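Local coordinates for protein phosphoserine phosphatase (Thermococcus onnurineus, PDB 4AP9) that probably hydrolyses L-phosphoserine to L-serine with the help of magnesium, the last step of serine biosynthesis, as a haloacid dehalogenase superfamily phosphatase, at residues E86-L91 with L192-K197. Numbering follows the deposited sequence.
Sequences ELVETL and LVDFIK
Leu87 and Ile196, each with 75 Å² covered by the other helix, form the apolar centre where two helices pack side by side on the sheet of a Rossmann-like HAD core. Both segments are regular α-helix, with i to i+4 bonds such as Leu91 N to Leu87 O at 2.9 Å and Ile196 N to Leu192 O at 3.0 Å; their axes run nearly parallel, 13° between N-to-C directions, and approach to 9.5 Å. The CA atoms set the register: Leu87 to Val193 5.2 Å, Thr90 to Lys197 6.5 Å and Leu91 to Ile196 6.6 Å. With chi1 t and chi2 near +60°, Leu87 places CD1 3.8 Å from CG1 of Ile196 and CD2 3.6 Å from CD2 of Leu192, a leucine in the same tp rotamer; CB of Leu87 lies 4.0 Å from CG2 of Val193. One turn on, CD2 of Leu91 meets CG2 of Ile196 (mm) at 3.8 Å. Underneath, Leu87 and Leu91 reach Ile14 of strand 11-15 while Leu192 touches Ile173 and Val175 of strand 171-175, so helix 82-93 and the C-terminal helix 189-197 lie side by side on one face of the sheet. In total 406 Å² is buried between the segments.

Toward the outer edge, Thr90 (chi1 m) turns its methyl into the interface, CG2 standing 3.7 Å from CG2 of Ile196 and 3.8 Å from CG of Lys197. Its hydroxyl bonds back within its own helix, OG1 donating to O of Glu86 at 2.7 Å. The extended Glu86 (chi1 and chi2 t) passes Val193, CD to CG1 3.8 Å, before its carboxylate enters a salt-bridge network: within its own helix Lys197 NZ makes a long salt bridge to Asp194 OD1 at 3.8 Å, and across the interface a hydrogen-bonded salt bridge joins Lys197 NZ to Glu86 OE2 at 3.0 Å.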
loop_
_atom_site.group_PDB
_atom_site.type_symbol
_atom_site.label_atom_id
_atom_site.label_comp_id
_atom_site.label_asym_id
_atom_site.label_seq_id
_atom_site.Cartn_x
_atom_site.Cartn_y
_atom_site.Cartn_z
ATOM N N GLU A 86 39.067 0.014 -8.059
ATOM C CA GLU A 86 39.197 0.645 -6.754
ATOM C C GLU A 86 37.835 1.147 -6.273
ATOM O O GLU A 86 37.501 1.020 -5.091
ATOM C CB GLU A 86 40.212 1.792 -6.802
ATOM C CG GLU A 86 40.471 2.422 -5.434
ATOM C CD GLU A 86 41.552 3.487 -5.472
ATOM O OE1 GLU A 86 41.982 3.877 -6.583
ATOM O OE2 GLU A 86 41.965 3.932 -4.380
ATOM N N LEU A 87 37.044 1.710 -7.183
ATOM C CA LEU A 87 35.713 2.175 -6.792
ATOM C C LEU A 87 34.949 1.034 -6.140
ATOM O O LEU A 87 34.461 1.153 -5.014
ATOM C CB LEU A 87 34.916 2.710 -7.985
ATOM C CG LEU A 87 33.449 3.081 -7.683
ATOM C CD1 LEU A 87 33.370 4.100 -6.579
ATOM C CD2 LEU A 87 32.719 3.607 -8.924
ATOM N N VAL A 88 34.857 -0.083 -6.849
ATOM C CA VAL A 88 34.058 -1.204 -6.376
ATOM C C VAL A 88 34.594 -1.799 -5.085
ATOM O O VAL A 88 33.834 -2.114 -4.176
ATOM C CB VAL A 88 33.933 -2.292 -7.461
ATOM C CG1 VAL A 88 33.320 -3.563 -6.884
ATOM C CG2 VAL A 88 33.107 -1.763 -8.637
ATOM N N GLU A 89 35.909 -1.944 -4.983
ATOM C CA GLU A 89 36.486 -2.492 -3.753
ATOM C C GLU A 89 36.284 -1.559 -2.545
ATOM O O GLU A 89 36.057 -2.023 -1.417
ATOM C CB GLU A 89 37.965 -2.831 -3.951
ATOM C CG GLU A 89 38.179 -3.979 -4.920
ATOM C CD GLU A 89 39.642 -4.297 -5.167
ATOM O OE1 GLU A 89 40.523 -3.528 -4.720
ATOM O OE2 GLU A 89 39.904 -5.326 -5.822
ATOM N N THR A 90 36.361 -0.254 -2.786
ATOM C CA THR A 90 36.181 0.730 -1.731
ATOM C C THR A 90 34.727 0.786 -1.263
ATOM O O THR A 90 34.450 0.830 -0.060
ATOM C CB THR A 90 36.634 2.117 -2.181
ATOM O OG1 THR A 90 37.998 2.045 -2.621
ATOM C CG2 THR A 90 36.531 3.116 -1.012
ATOM N N LEU A 91 33.801 0.779 -2.216
ATOM C CA LEU A 91 32.387 0.641 -1.889
ATOM C C LEU A 91 32.126 -0.524 -0.932
ATOM O O LEU A 91 31.400 -0.373 0.054
ATOM C CB LEU A 91 31.562 0.475 -3.160
ATOM C CG LEU A 91 31.350 1.778 -3.921
ATOM C CD1 LEU A 91 30.931 1.499 -5.367
ATOM C CD2 LEU A 91 30.319 2.640 -3.216
ATOM N N LEU A 192 35.021 10.487 -8.149
ATOM C CA LEU A 192 34.030 9.606 -7.531
ATOM C C LEU A 192 34.704 8.667 -6.543
ATOM O O LEU A 192 34.209 8.466 -5.436
ATOM C CB LEU A 192 33.267 8.797 -8.583
ATOM C CG LEU A 192 32.174 7.864 -8.056
ATOM C CD1 LEU A 192 31.086 8.650 -7.328
ATOM C CD2 LEU A 192 31.570 7.042 -9.191
ATOM N N VAL A 193 35.831 8.091 -6.943
ATOM C CA VAL A 193 36.599 7.233 -6.051
ATOM C C VAL A 193 36.981 8.003 -4.778
ATOM O O VAL A 193 36.837 7.503 -3.667
ATOM C CB VAL A 193 37.861 6.698 -6.748
ATOM C CG1 VAL A 193 38.755 5.998 -5.762
ATOM C CG2 VAL A 193 37.467 5.746 -7.877
ATOM N N ASP A 194 37.452 9.232 -4.958
ATOM C CA ASP A 194 37.852 10.067 -3.826
ATOM C C ASP A 194 36.689 10.338 -2.890
ATOM O O ASP A 194 36.846 10.332 -1.671
ATOM C CB ASP A 194 38.447 11.384 -4.312
ATOM C CG ASP A 194 39.844 11.215 -4.867
ATOM O OD1 ASP A 194 40.473 10.169 -4.583
ATOM O OD2 ASP A 194 40.310 12.123 -5.588
ATOM N N PHE A 195 35.517 10.574 -3.469
ATOM C CA PHE A 195 34.321 10.781 -2.676
ATOM C C PHE A 195 33.985 9.545 -1.841
ATOM O O PHE A 195 33.744 9.627 -0.640
ATOM C CB PHE A 195 33.140 11.160 -3.573
ATOM C CG PHE A 195 31.871 11.414 -2.813
ATOM C CD1 PHE A 195 31.583 12.676 -2.320
ATOM C CD2 PHE A 195 30.975 10.386 -2.570
ATOM C CE1 PHE A 195 30.422 12.903 -1.609
ATOM C CE2 PHE A 195 29.810 10.611 -1.860
ATOM C CZ PHE A 195 29.534 11.868 -1.386
ATOM N N ILE A 196 33.962 8.385 -2.477
ATOM C CA ILE A 196 33.644 7.169 -1.755
ATOM C C ILE A 196 34.696 6.873 -0.689
ATOM O O ILE A 196 34.372 6.362 0.381
ATOM C CB ILE A 196 33.487 5.973 -2.709
ATOM C CG1 ILE A 196 32.333 6.234 -3.673
ATOM C CG2 ILE A 196 33.254 4.694 -1.924
ATOM C CD1 ILE A 196 31.020 6.561 -2.988
ATOM N N LYS A 197 35.948 7.218 -0.973
ATOM C CA LYS A 197 37.022 6.966 -0.013
ATOM C C LYS A 197 36.823 7.813 1.244
ATOM O O LYS A 197 37.258 7.437 2.332
ATOM C CB LYS A 197 38.402 7.223 -0.637
ATOM C CG LYS A 197 39.010 6.000 -1.307
ATOM C CD LYS A 197 40.472 6.223 -1.698
ATOM C CE LYS A 197 40.608 7.021 -2.983
ATOM N NZ LYS A 197 41.963 6.805 -3.610
#